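Long-range contacts in thioesterase (Streptomyces coelicolor, PDB 3QMW), which probably hydrolyses thioesters in the prodiginine biosynthetic pathway, as a thioesterase with the alpha/beta hydrolase fold: residues A28-L33 and G54-V59; P81-V86 and A108-E113; A144-S149 and D184-E189; P198-T203 and Y225-F230; S207-P212 and R232-G237. One frame throughout, in Å; residues are numbered along the deposited sequence.

Contact 1: A28-L33 and G54-V59; sequences AAPLRL and GDEVAV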
# COMPACT_ATOMS: atom_id res chain seq x y z
N ALA D 28 -6.25 -13.24 -17.01
CA ALA D 28 -4.82 -13.30 -17.16
C ALA D 28 -4.08 -12.76 -15.95
O ALA D 28 -2.95 -12.36 -16.02
CB ALA D 28 -4.39 -12.60 -18.42
N ALA D 29 -4.77 -12.71 -14.83
CA ALA D 29 -4.19 -12.18 -13.64
C ALA D 29 -3.70 -13.25 -12.66
O ALA D 29 -4.41 -14.16 -12.31
CB ALA D 29 -5.19 -11.29 -12.98
N PRO D 30 -2.47 -13.11 -12.21
CA PRO D 30 -1.88 -14.04 -11.25
C PRO D 30 -2.82 -14.33 -10.09
O PRO D 30 -3.03 -15.49 -9.74
CB PRO D 30 -0.64 -13.30 -10.75
CG PRO D 30 -0.29 -12.37 -11.83
CD PRO D 30 -1.56 -11.98 -12.51
N LEU D 31 -3.37 -13.26 -9.52
CA LEU D 31 -4.36 -13.33 -8.46
C LEU D 31 -5.58 -12.50 -8.88
O LEU D 31 -5.46 -11.60 -9.72
CB LEU D 31 -3.76 -12.78 -7.17
CG LEU D 31 -4.57 -12.80 -5.88
CD1 LEU D 31 -4.99 -14.22 -5.50
CD2 LEU D 31 -3.76 -12.17 -4.75
N ARG D 32 -6.74 -12.82 -8.31
CA ARG D 32 -7.96 -12.03 -8.48
C ARG D 32 -8.49 -11.69 -7.09
O ARG D 32 -8.55 -12.57 -6.24
CB ARG D 32 -9.03 -12.80 -9.27
CG ARG D 32 -8.73 -12.95 -10.77
CD ARG D 32 -7.66 -14.04 -11.09
NE ARG D 32 -8.09 -15.35 -10.62
CZ ARG D 32 -9.02 -16.09 -11.22
NH1 ARG D 32 -9.35 -17.26 -10.71
NH2 ARG D 32 -9.62 -15.69 -12.34
N LEU D 33 -8.84 -10.43 -6.84
CA LEU D 33 -9.40 -10.04 -5.54
C LEU D 33 -10.88 -9.70 -5.67
O LEU D 33 -11.24 -8.68 -6.28
CB LEU D 33 -8.64 -8.87 -4.93
CG LEU D 33 -9.07 -8.47 -3.52
CD1 LEU D 33 -8.69 -9.54 -2.52
CD2 LEU D 33 -8.45 -7.14 -3.14
N GLY D 54 -1.65 -2.51 -8.18
CA GLY D 54 -0.75 -2.94 -9.25
C GLY D 54 -1.31 -4.03 -10.14
O GLY D 54 -2.52 -4.30 -10.12
N ASP D 55 -0.43 -4.67 -10.90
CA ASP D 55 -0.83 -5.56 -12.00
C ASP D 55 -0.73 -7.06 -11.70
O ASP D 55 -0.94 -7.88 -12.60
CB ASP D 55 -0.00 -5.24 -13.26
CG ASP D 55 0.00 -3.75 -13.60
OD1 ASP D 55 -0.89 -3.01 -13.13
OD2 ASP D 55 0.92 -3.31 -14.34
N GLU D 56 -0.40 -7.43 -10.46
CA GLU D 56 -0.35 -8.85 -10.05
C GLU D 56 -1.66 -9.30 -9.39
O GLU D 56 -1.79 -10.45 -8.96
CB GLU D 56 0.79 -9.10 -9.05
CG GLU D 56 2.15 -8.56 -9.50
CD GLU D 56 2.79 -9.40 -10.59
OE1 GLU D 56 3.13 -10.57 -10.31
OE2 GLU D 56 2.95 -8.88 -11.72
N VAL D 57 -2.61 -8.37 -9.28
CA VAL D 57 -3.91 -8.63 -8.69
C VAL D 57 -4.94 -7.87 -9.52
O VAL D 57 -4.83 -6.66 -9.71
CB VAL D 57 -3.94 -8.20 -7.20
CG1 VAL D 57 -3.89 -6.69 -7.05
CG2 VAL D 57 -5.17 -8.77 -6.49
N ALA D 58 -5.90 -8.61 -10.07
CA ALA D 58 -7.04 -8.00 -10.76
C ALA D 58 -8.16 -7.85 -9.74
O ALA D 58 -8.60 -8.83 -9.13
CB ALA D 58 -7.49 -8.88 -11.94
N VAL D 59 -8.60 -6.60 -9.54
CA VAL D 59 -9.66 -6.29 -8.59
C VAL D 59 -10.98 -6.50 -9.30
O VAL D 59 -11.27 -5.82 -10.30
CB VAL D 59 -9.59 -4.83 -8.12
CG1 VAL D 59 -10.78 -4.49 -7.24
CG2 VAL D 59 -8.27 -4.59 -7.37

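Contact 2: P81-V86 and A108-E113; sequences PLAEAV and ALLAYE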
# COMPACT_ATOMS: atom_id res chain seq x y z
N PRO D 81 -29.15 -17.98 -0.10
CA PRO D 81 -29.40 -17.90 -1.55
C PRO D 81 -28.46 -16.90 -2.24
O PRO D 81 -27.94 -17.17 -3.33
CB PRO D 81 -30.87 -17.43 -1.65
CG PRO D 81 -31.32 -17.13 -0.24
CD PRO D 81 -30.40 -17.89 0.68
N LEU D 82 -28.24 -15.75 -1.59
CA LEU D 82 -27.32 -14.74 -2.12
C LEU D 82 -25.91 -15.31 -2.27
O LEU D 82 -25.32 -15.26 -3.35
CB LEU D 82 -27.29 -13.52 -1.20
CG LEU D 82 -26.49 -12.30 -1.67
CD1 LEU D 82 -26.84 -11.93 -3.09
CD2 LEU D 82 -26.74 -11.14 -0.72
N ALA D 83 -25.40 -15.87 -1.18
CA ALA D 83 -24.09 -16.54 -1.20
C ALA D 83 -24.02 -17.61 -2.28
O ALA D 83 -23.00 -17.73 -2.97
CB ALA D 83 -23.78 -17.13 0.17
N GLU D 84 -25.10 -18.38 -2.45
CA GLU D 84 -25.17 -19.43 -3.48
C GLU D 84 -25.25 -18.88 -4.90
O GLU D 84 -24.62 -19.42 -5.80
CB GLU D 84 -26.34 -20.40 -3.20
CG GLU D 84 -25.98 -21.44 -2.13
CD GLU D 84 -27.09 -22.40 -1.78
OE1 GLU D 84 -28.29 -22.06 -1.91
OE2 GLU D 84 -26.74 -23.53 -1.35
N ALA D 85 -26.01 -17.80 -5.09
CA ALA D 85 -26.03 -17.11 -6.38
C ALA D 85 -24.64 -16.60 -6.74
O ALA D 85 -24.18 -16.74 -7.88
CB ALA D 85 -27.04 -15.96 -6.35
N VAL D 86 -23.96 -16.01 -5.74
CA VAL D 86 -22.61 -15.46 -5.90
C VAL D 86 -21.58 -16.51 -6.34
O VAL D 86 -20.76 -16.26 -7.23
CB VAL D 86 -22.11 -14.78 -4.58
CG1 VAL D 86 -20.59 -14.63 -4.57
CG2 VAL D 86 -22.80 -13.44 -4.37
N ALA D 108 -18.31 -8.47 4.52
CA ALA D 108 -17.51 -9.41 5.31
C ALA D 108 -18.29 -10.68 5.62
O ALA D 108 -17.84 -11.79 5.34
CB ALA D 108 -17.09 -8.76 6.61
N LEU D 109 -19.46 -10.50 6.22
CA LEU D 109 -20.37 -11.61 6.52
C LEU D 109 -20.65 -12.40 5.25
O LEU D 109 -20.58 -13.62 5.26
CB LEU D 109 -21.68 -11.09 7.16
CG LEU D 109 -22.69 -12.12 7.71
CD1 LEU D 109 -22.01 -13.28 8.43
CD2 LEU D 109 -23.70 -11.46 8.61
N LEU D 110 -20.91 -11.68 4.16
CA LEU D 110 -21.19 -12.29 2.86
C LEU D 110 -19.98 -13.02 2.31
O LEU D 110 -20.12 -14.09 1.73
CB LEU D 110 -21.70 -11.24 1.86
CG LEU D 110 -21.72 -11.60 0.36
CD1 LEU D 110 -22.26 -13.00 0.06
CD2 LEU D 110 -22.54 -10.56 -0.37
N ALA D 111 -18.80 -12.43 2.48
CA ALA D 111 -17.53 -13.04 2.06
C ALA D 111 -17.33 -14.43 2.68
O ALA D 111 -17.07 -15.42 1.99
CB ALA D 111 -16.37 -12.14 2.42
N TYR D 112 -17.45 -14.47 4.01
CA TYR D 112 -17.33 -15.70 4.79
C TYR D 112 -18.29 -16.78 4.29
O TYR D 112 -17.88 -17.91 4.00
CB TYR D 112 -17.57 -15.36 6.27
CG TYR D 112 -17.78 -16.53 7.20
CD1 TYR D 112 -16.85 -17.57 7.28
CD2 TYR D 112 -18.89 -16.58 8.04
CE1 TYR D 112 -17.04 -18.64 8.15
CE2 TYR D 112 -19.09 -17.64 8.90
CZ TYR D 112 -18.16 -18.66 8.96
OH TYR D 112 -18.37 -19.71 9.82
N GLU D 113 -19.56 -16.42 4.16
CA GLU D 113 -20.58 -17.35 3.68
C GLU D 113 -20.30 -17.91 2.29
O GLU D 113 -20.46 -19.10 2.08
CB GLU D 113 -21.95 -16.69 3.71
CG GLU D 113 -22.49 -16.53 5.12
CD GLU D 113 -22.98 -17.83 5.72
OE1 GLU D 113 -23.62 -18.63 4.99
OE2 GLU D 113 -22.73 -18.04 6.92

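Contact 3: A144-S149 and D184-E189; sequences ADHTLS and DLRACE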
# COMPACT_ATOMS: atom_id res chain seq x y z
N ALA D 144 -31.90 -4.69 14.51
CA ALA D 144 -33.05 -4.72 13.60
C ALA D 144 -33.29 -3.33 13.04
O ALA D 144 -34.35 -2.73 13.25
CB ALA D 144 -34.29 -5.22 14.35
N ASP D 145 -32.28 -2.81 12.33
CA ASP D 145 -32.33 -1.45 11.80
C ASP D 145 -32.94 -1.38 10.41
O ASP D 145 -33.34 -0.31 9.96
CB ASP D 145 -30.93 -0.81 11.82
CG ASP D 145 -30.50 -0.37 13.21
OD1 ASP D 145 -30.83 -1.07 14.20
OD2 ASP D 145 -29.84 0.68 13.33
N HIS D 146 -33.04 -2.52 9.73
CA HIS D 146 -33.74 -2.58 8.45
C HIS D 146 -35.25 -2.38 8.63
O HIS D 146 -35.96 -2.07 7.66
CB HIS D 146 -33.44 -3.90 7.72
CG HIS D 146 -34.23 -5.06 8.23
ND1 HIS D 146 -33.97 -5.67 9.44
CD2 HIS D 146 -35.28 -5.74 7.69
CE1 HIS D 146 -34.82 -6.67 9.62
NE2 HIS D 146 -35.62 -6.73 8.57
N THR D 147 -35.74 -2.56 9.86
CA THR D 147 -37.15 -2.37 10.19
C THR D 147 -37.47 -0.93 10.59
O THR D 147 -38.59 -0.65 11.01
CB THR D 147 -37.57 -3.27 11.36
OG1 THR D 147 -36.89 -2.88 12.55
CG2 THR D 147 -37.25 -4.72 11.04
N LEU D 148 -36.50 -0.03 10.47
CA LEU D 148 -36.69 1.35 10.90
C LEU D 148 -37.40 2.15 9.81
O LEU D 148 -37.64 1.65 8.71
CB LEU D 148 -35.34 2.02 11.22
CG LEU D 148 -34.66 1.70 12.56
CD1 LEU D 148 -33.13 1.78 12.46
CD2 LEU D 148 -35.15 2.64 13.67
N SER D 149 -37.74 3.38 10.16
CA SER D 149 -38.22 4.35 9.19
C SER D 149 -37.05 4.83 8.34
O SER D 149 -35.96 4.28 8.42
CB SER D 149 -38.82 5.54 9.94
OG SER D 149 -37.79 6.31 10.53
N ASP D 184 -30.27 -5.41 1.88
CA ASP D 184 -28.91 -5.76 2.33
C ASP D 184 -28.87 -5.98 3.84
O ASP D 184 -28.29 -6.96 4.31
CB ASP D 184 -27.90 -4.67 1.96
CG ASP D 184 -27.47 -4.71 0.49
OD1 ASP D 184 -27.80 -5.67 -0.24
OD2 ASP D 184 -26.78 -3.75 0.06
N LEU D 185 -29.46 -5.07 4.61
CA LEU D 185 -29.42 -5.17 6.07
C LEU D 185 -30.21 -6.36 6.63
O LEU D 185 -29.93 -6.84 7.73
CB LEU D 185 -29.92 -3.88 6.74
CG LEU D 185 -28.92 -2.78 7.10
CD1 LEU D 185 -29.67 -1.65 7.78
CD2 LEU D 185 -27.81 -3.28 8.02
N ARG D 186 -31.20 -6.82 5.88
CA ARG D 186 -32.05 -7.90 6.34
C ARG D 186 -31.30 -9.23 6.31
O ARG D 186 -31.50 -10.08 7.17
CB ARG D 186 -33.32 -8.00 5.50
CG ARG D 186 -34.12 -9.25 5.77
CD ARG D 186 -35.60 -9.09 5.55
NE ARG D 186 -36.22 -10.40 5.44
CZ ARG D 186 -37.45 -10.70 5.84
NH1 ARG D 186 -37.90 -11.95 5.68
NH2 ARG D 186 -38.23 -9.78 6.41
N ALA D 187 -30.43 -9.41 5.32
CA ALA D 187 -29.61 -10.60 5.28
C ALA D 187 -28.60 -10.64 6.44
O ALA D 187 -28.03 -11.68 6.70
CB ALA D 187 -28.89 -10.69 3.96
N CYS D 188 -28.40 -9.52 7.13
CA CYS D 188 -27.44 -9.44 8.24
C CYS D 188 -28.06 -9.60 9.62
O CYS D 188 -27.35 -9.82 10.60
CB CYS D 188 -26.71 -8.09 8.22
SG CYS D 188 -25.63 -7.86 6.80
N GLU D 189 -29.38 -9.46 9.70
CA GLU D 189 -30.07 -9.43 10.99
C GLU D 189 -31.05 -10.59 11.18
O GLU D 189 -31.44 -10.89 12.31
CB GLU D 189 -30.77 -8.08 11.12
CG GLU D 189 -29.80 -6.89 10.98
CD GLU D 189 -30.49 -5.54 10.88
OE1 GLU D 189 -31.66 -5.48 10.45
OE2 GLU D 189 -29.86 -4.51 11.24

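Contact 4: P198-T203 and Y225-F230; sequences PLDCPT and YTTGSF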
# COMPACT_ATOMS: atom_id res chain seq x y z
N PRO D 198 -14.25 -24.73 11.21
CA PRO D 198 -13.44 -23.57 10.81
C PRO D 198 -12.82 -23.72 9.42
O PRO D 198 -12.67 -24.83 8.92
CB PRO D 198 -12.35 -23.52 11.89
CG PRO D 198 -12.17 -24.94 12.30
CD PRO D 198 -13.52 -25.62 12.14
N LEU D 199 -12.48 -22.59 8.82
CA LEU D 199 -11.86 -22.56 7.49
C LEU D 199 -10.34 -22.76 7.57
O LEU D 199 -9.69 -22.36 8.54
CB LEU D 199 -12.16 -21.22 6.83
CG LEU D 199 -13.58 -21.06 6.27
CD1 LEU D 199 -13.94 -19.59 6.10
CD2 LEU D 199 -13.74 -21.83 4.94
N ASP D 200 -9.77 -23.39 6.54
CA ASP D 200 -8.32 -23.65 6.52
C ASP D 200 -7.49 -22.50 5.95
O ASP D 200 -6.27 -22.44 6.16
CB ASP D 200 -8.02 -24.95 5.75
CG ASP D 200 -8.58 -26.19 6.44
OD1 ASP D 200 -8.71 -26.19 7.69
OD2 ASP D 200 -8.89 -27.17 5.72
N CYS D 201 -8.14 -21.58 5.22
CA CYS D 201 -7.44 -20.43 4.63
C CYS D 201 -7.10 -19.39 5.71
O CYS D 201 -7.74 -19.37 6.77
CB CYS D 201 -8.26 -19.78 3.51
SG CYS D 201 -9.59 -18.69 4.08
N PRO D 202 -6.09 -18.55 5.44
CA PRO D 202 -5.68 -17.52 6.38
C PRO D 202 -6.55 -16.27 6.29
O PRO D 202 -6.97 -15.88 5.21
CB PRO D 202 -4.24 -17.22 5.96
CG PRO D 202 -4.21 -17.49 4.51
CD PRO D 202 -5.20 -18.60 4.26
N THR D 203 -6.78 -15.66 7.44
CA THR D 203 -7.77 -14.61 7.58
C THR D 203 -7.15 -13.36 8.18
O THR D 203 -6.38 -13.44 9.13
CB THR D 203 -8.93 -15.10 8.48
OG1 THR D 203 -9.71 -16.05 7.75
CG2 THR D 203 -9.83 -13.96 8.93
N TYR D 225 -12.64 -18.79 13.69
CA TYR D 225 -13.32 -19.11 12.43
C TYR D 225 -12.38 -19.66 11.36
O TYR D 225 -12.84 -20.03 10.27
CB TYR D 225 -14.10 -17.90 11.89
CG TYR D 225 -15.43 -17.73 12.57
CD1 TYR D 225 -15.54 -17.00 13.74
CD2 TYR D 225 -16.58 -18.33 12.05
CE1 TYR D 225 -16.78 -16.86 14.39
CE2 TYR D 225 -17.81 -18.20 12.68
CZ TYR D 225 -17.90 -17.47 13.85
OH TYR D 225 -19.11 -17.33 14.48
N THR D 226 -11.09 -19.72 11.65
CA THR D 226 -10.13 -20.31 10.72
C THR D 226 -8.97 -21.07 11.40
O THR D 226 -8.59 -20.79 12.55
CB THR D 226 -9.55 -19.24 9.79
OG1 THR D 226 -8.94 -19.87 8.66
CG2 THR D 226 -8.53 -18.38 10.52
N THR D 227 -8.42 -22.03 10.66
CA THR D 227 -7.31 -22.86 11.12
C THR D 227 -5.95 -22.26 10.77
O THR D 227 -4.97 -22.47 11.49
CB THR D 227 -7.35 -24.26 10.49
OG1 THR D 227 -6.66 -24.25 9.23
CG2 THR D 227 -8.81 -24.74 10.32
N GLY D 228 -5.89 -21.54 9.65
CA GLY D 228 -4.66 -20.89 9.18
C GLY D 228 -4.28 -19.66 9.98
O GLY D 228 -4.81 -19.41 11.07
N SER D 229 -3.37 -18.86 9.42
CA SER D 229 -2.83 -17.69 10.12
C SER D 229 -3.86 -16.58 10.24
O SER D 229 -4.52 -16.22 9.26
CB SER D 229 -1.60 -17.16 9.38
OG SER D 229 -1.90 -16.92 8.01
N PHE D 230 -3.97 -16.02 11.44
CA PHE D 230 -4.89 -14.92 11.70
C PHE D 230 -4.19 -13.66 12.21
O PHE D 230 -3.45 -13.70 13.19
CB PHE D 230 -5.93 -15.33 12.73
CG PHE D 230 -6.96 -14.28 12.97
CD1 PHE D 230 -7.89 -13.97 11.99
CD2 PHE D 230 -6.99 -13.58 14.17
CE1 PHE D 230 -8.85 -13.00 12.21
CE2 PHE D 230 -7.94 -12.60 14.40
CZ PHE D 230 -8.87 -12.31 13.42

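Contact 5: S207-P212 and R232-G237; sequences SAAADP and RRHLPG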
# COMPACT_ATOMS: atom_id res chain seq x y z
N SER D 207 -10.22 -3.79 12.27
CA SER D 207 -11.07 -3.03 13.17
C SER D 207 -10.81 -1.56 12.91
O SER D 207 -9.87 -1.21 12.20
CB SER D 207 -10.76 -3.39 14.62
OG SER D 207 -9.36 -3.46 14.85
N ALA D 208 -11.66 -0.72 13.48
CA ALA D 208 -11.53 0.73 13.40
C ALA D 208 -11.81 1.30 14.79
O ALA D 208 -12.68 0.82 15.50
CB ALA D 208 -12.50 1.28 12.38
N ALA D 209 -11.04 2.27 15.21
CA ALA D 209 -11.17 2.80 16.54
C ALA D 209 -12.49 3.49 16.84
O ALA D 209 -12.99 3.44 17.94
CB ALA D 209 -10.06 3.68 16.81
N ALA D 210 -13.02 4.19 15.86
CA ALA D 210 -14.19 5.00 16.03
C ALA D 210 -15.45 4.29 15.58
O ALA D 210 -16.38 4.92 15.15
CB ALA D 210 -14.04 6.28 15.29
N ASP D 211 -15.41 2.97 15.59
CA ASP D 211 -16.51 2.14 15.16
C ASP D 211 -17.16 1.34 16.29
O ASP D 211 -16.55 0.50 16.87
CB ASP D 211 -15.94 1.16 14.16
CG ASP D 211 -16.95 0.33 13.55
OD1 ASP D 211 -18.12 0.64 13.71
OD2 ASP D 211 -16.59 -0.65 12.88
N PRO D 212 -18.42 1.59 16.56
CA PRO D 212 -19.19 0.79 17.52
C PRO D 212 -19.60 -0.60 17.00
O PRO D 212 -19.53 -1.57 17.74
CB PRO D 212 -20.44 1.63 17.78
CG PRO D 212 -20.07 3.02 17.37
CD PRO D 212 -19.10 2.86 16.24
N ARG D 232 -5.15 -9.53 13.18
CA ARG D 232 -6.06 -8.41 13.29
C ARG D 232 -5.26 -7.13 13.20
O ARG D 232 -4.59 -6.74 14.17
CB ARG D 232 -6.86 -8.46 14.59
CG ARG D 232 -7.83 -7.29 14.73
CD ARG D 232 -8.82 -7.51 15.85
NE ARG D 232 -8.15 -7.79 17.12
CZ ARG D 232 -7.55 -6.88 17.89
NH1 ARG D 232 -7.54 -5.59 17.54
NH2 ARG D 232 -6.97 -7.26 19.02
N ARG D 233 -5.31 -6.48 12.05
CA ARG D 233 -4.82 -5.11 11.92
C ARG D 233 -5.86 -4.21 12.55
O ARG D 233 -7.04 -4.54 12.57
CB ARG D 233 -4.61 -4.72 10.46
CG ARG D 233 -3.77 -5.69 9.66
CD ARG D 233 -2.44 -5.97 10.31
NE ARG D 233 -1.54 -6.68 9.40
CZ ARG D 233 -0.30 -7.05 9.69
NH1 ARG D 233 0.22 -6.80 10.88
NH2 ARG D 233 0.43 -7.69 8.78
N HIS D 234 -5.40 -3.09 13.09
CA HIS D 234 -6.29 -2.14 13.75
C HIS D 234 -6.05 -0.76 13.17
O HIS D 234 -4.96 -0.20 13.31
CB HIS D 234 -6.03 -2.13 15.26
CG HIS D 234 -7.02 -1.30 16.02
ND1 HIS D 234 -8.35 -1.63 16.11
CD2 HIS D 234 -6.86 -0.15 16.72
CE1 HIS D 234 -8.98 -0.72 16.84
NE2 HIS D 234 -8.10 0.18 17.23
N LEU D 235 -7.08 -0.23 12.51
CA LEU D 235 -6.99 1.03 11.81
C LEU D 235 -7.70 2.12 12.59
O LEU D 235 -8.47 1.84 13.50
CB LEU D 235 -7.63 0.87 10.43
CG LEU D 235 -6.75 0.09 9.46
CD1 LEU D 235 -7.55 -0.40 8.29
CD2 LEU D 235 -5.62 0.98 9.01
N PRO D 236 -7.43 3.39 12.26
CA PRO D 236 -8.15 4.49 12.89
C PRO D 236 -9.33 4.91 12.03
O PRO D 236 -9.31 4.74 10.80
CB PRO D 236 -7.10 5.59 12.93
CG PRO D 236 -6.31 5.38 11.66
CD PRO D 236 -6.36 3.88 11.37
N GLY D 237 -10.36 5.45 12.66
CA GLY D 237 -11.53 5.94 11.94
C GLY D 237 -12.78 5.13 12.24
O GLY D 237 -12.82 4.37 13.21

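Contact 1: A28-L33 and G54-V59
R32 and L33 pair with A58 and V59, L31 and V57 lying alongside, as two neighbouring parallel strands joined by a beta-alpha-beta crossover through helix 49-53, at one margin of the alpha/beta hydrolase sheet. A58 is held through both its N and its O: A58 N gives a nearly straight bond to L31 O (3.0 Å, 171°), and A58 O receives L33 N at 2.8 Å. The lead-in bond, from L31 N to E56 O, is longer and bent (137°). On one sheet face lie L31, L33, V57 and V59. L31 sends CG anti to its backbone N (chi1 -177°), beside V57, and the two side chains run alongside each other in the same direction, L31 CD2 standing 4.1 Å from V57 CG2. V57 CG2 itself is anti to the backbone N, which also puts it 3.8 Å from L33 CB, so this one methyl serves both leucines. L259, the last residue, touches L31 and V57. R32 and A58 share the other face, but R32 has its chain bent at chi2 and chi3, and its polar end is held outside the pair: NE donates to D98 O and NH2 to P26 O. Ahead of the strand, P30 lays its ring against the E56 peptide, with P30 CB 3.6 Å from E56 O, while E56 packs on D249 of the second subunit. The small side chains of A29 and A58 meet methyl to methyl, CB to CB at 3.5 Å.

Contact 2: P81-V86 and A108-E113
L110 reaches from helix 106-120 into the side of helix 79-91, touching L82, A83 and V86 where the axes of segments 81-86 and 108-113 cross at -63°, 9.5 Å apart at closest. Its CB points toward helix 79-91 but has no close partner in P81-V86. CG stands anti to the backbone N (chi1 165°) and likewise makes no close approach. From it, CD1 goes to the backbone side of the opposing helix, 4.2 Å from A83 CA, and also brushes A83 CB and V86 CG2. The other branch, L110 CD2, meets a methyl of its own kind, L82 CD2, at 4.3 Å. One turn further along, A83 CB rests 4.0 Å from E113 CB, the small alanine admitting the base of the glutamate. E113 then bends at chi2, and its OE2 finds a hydrogen bond with Y191 OH. F36 of strand 31-36 touches both V86 and L110, placing the helix pair against the sheet, and W11 of the second subunit packs on V86. Helix 106-120 follows the likely nucleophile elbow, as in alpha/beta hydrolases, and the L110 side chain touches the elbow's residues. All five touching residues are buried, and what passes between the segments is methyls, CB atoms and a CA. The joint therefore rests on apolar fit rather than directional bonds, with the glutamate contributing its aliphatic base here and its carboxylate to Y191.

Contact 3: A144-S149 and D184-E189
H146 and E189 form a histidine-carboxylate hydrogen bond that ties the type I turn D145-L148 to helix 178-189, in the helical region after strand 129-132, which is consistent with the lid of alpha/beta hydrolase thioesterases. H146 ND1 donates to E189 OE1 at 2.5 Å, the oxygen tilted 21° from the ring plane. The same oxygen takes a weak bond from H146 N, 3.3 Å away. The other oxygen, E189 OE2, accepts D145 N at 3.2 Å on its syn side but well out of the carboxylate plane. Both carboxylate oxygens are thus engaged by the turn, an arrangement that would tend to favour an ionised E189. Within the loop, T147 OG1 donates to A144 O (2.6 Å); the carbonyls of H146 and L148 accept R182 NH1, and S149 OG caps A152 N. R186 keeps its guanidinium for a salt bridge from NE to D77 and lends its aliphatic part to the histidine. H146 CB rests on L185 CB at 3.7 Å, and its ring is sandwiched: R186 CB lies over one face, 4.1 Å from the centroid, and T147 CG2 stands 3.4 Å above the opposite face, offset toward the rim.

Contact 4: P198-T203 and Y225-F230
The last two parallel strands of the alpha/beta hydrolase sheet, 203-208 and 230-235, are led in by P198-T203 and Y225-F230, which meet as bridged loops before T203 pairs with F230. L199 carries the first bridge: its N donates to Y225 O at 3.0 Å, almost straight (175°), and its O accepts T227 N at 2.5 Å, shorter than usual and perhaps imprecise. T226 OG1 also lies near L199 O, but its modelled place is uncertain. At the surface, T227 OG1 bonds D200 OD1 (3.2 Å) on the anti side of the carboxylate, while T227 CG2 meets P198 CG at 3.9 Å. P202 CB sits 3.1 Å from S229 OG. The strands proper start with T203 N donating to S229 O, 3.0 Å away and nearly along the carbonyl axis. F230, with CG anti to its backbone N (chi1 -176°), turns its ring toward T203: CD1 and CE1 each stand 3.6 Å from T203 CG2, and T203 CB lies in plane at the ring edge. Inward, L199 packs on Y112, A115 and R119 of helix 106-120, and Y225 OH bonds H138. The contact thus changes character along its length: backbone hydrogen bonds hold the two segments at both ends, a threonine-aspartate bond adds to the exposed side, and L199 packs on the helix and T203 on strand 129-132, with F230 against T203.

Contact 5: S207-P212 and R232-G237
S207 and H234 meet side chain to side chain: S207 OG lies 2.4 Å from H234 ND1, a hydrogen bond so short that the exact distance is doubtful, in which either may be the donor, with the oxygen at the ring edge near its plane. S207 OG sits between its backbone N and carbonyl carbon (chi1 44°), the position from which it meets the ring. S207 O accepts L235 N at 3.0 Å, and S207 N donates to R233 O at 3.3 Å. Further along, the backbone bonding continues: A209 N to L235 O is 3.1 Å and bent (136°), and A210 N to G237 O is a tighter 2.7 Å. G237 O is also packed by carbon, A208 CB coming within 3.2 Å, and the CA-H of A208 points at L235 O. The guanidinium of R232 has S207 OG near its plane at one edge, NH1 being 3.9 Å away, but its NE is salt-bridged to E220. A209 CB approaches H234 NE2 at 4.0 Å, and L235 leans on R250 and L251 of helix 246-258. A type I turn, A208-D211, follows the strand and presents D211, whose OD1 bonds H239 ND1. Such an acid-bearing turn at the C-terminal end of a parallel strand is characteristic of the alpha/beta hydrolase fold, and S105, H239 and D211 probably form its catalytic triad.

Overall arrangement
From the N terminus, contact 1 closes first, joining strands 31-36 and 57-61 at one margin of the sheet. Contact 2 follows in series, bringing helix 79-91 against helix 106-120. Contact 3 then closes a mostly helical loop between 144-149 and 184-189; it lies on the opposite side of the chain's centre from contact 1, about 34 Å between centres. Contacts 4 and 5 cross, their segments alternating along the chain, and together join strands 203-208 and 230-235 from start to end at the other margin. Contact 2 bridges contacts 3 and 4: L109 packs on C188 of contact 3, and Y112 touches L199 and Y225 of contact 4.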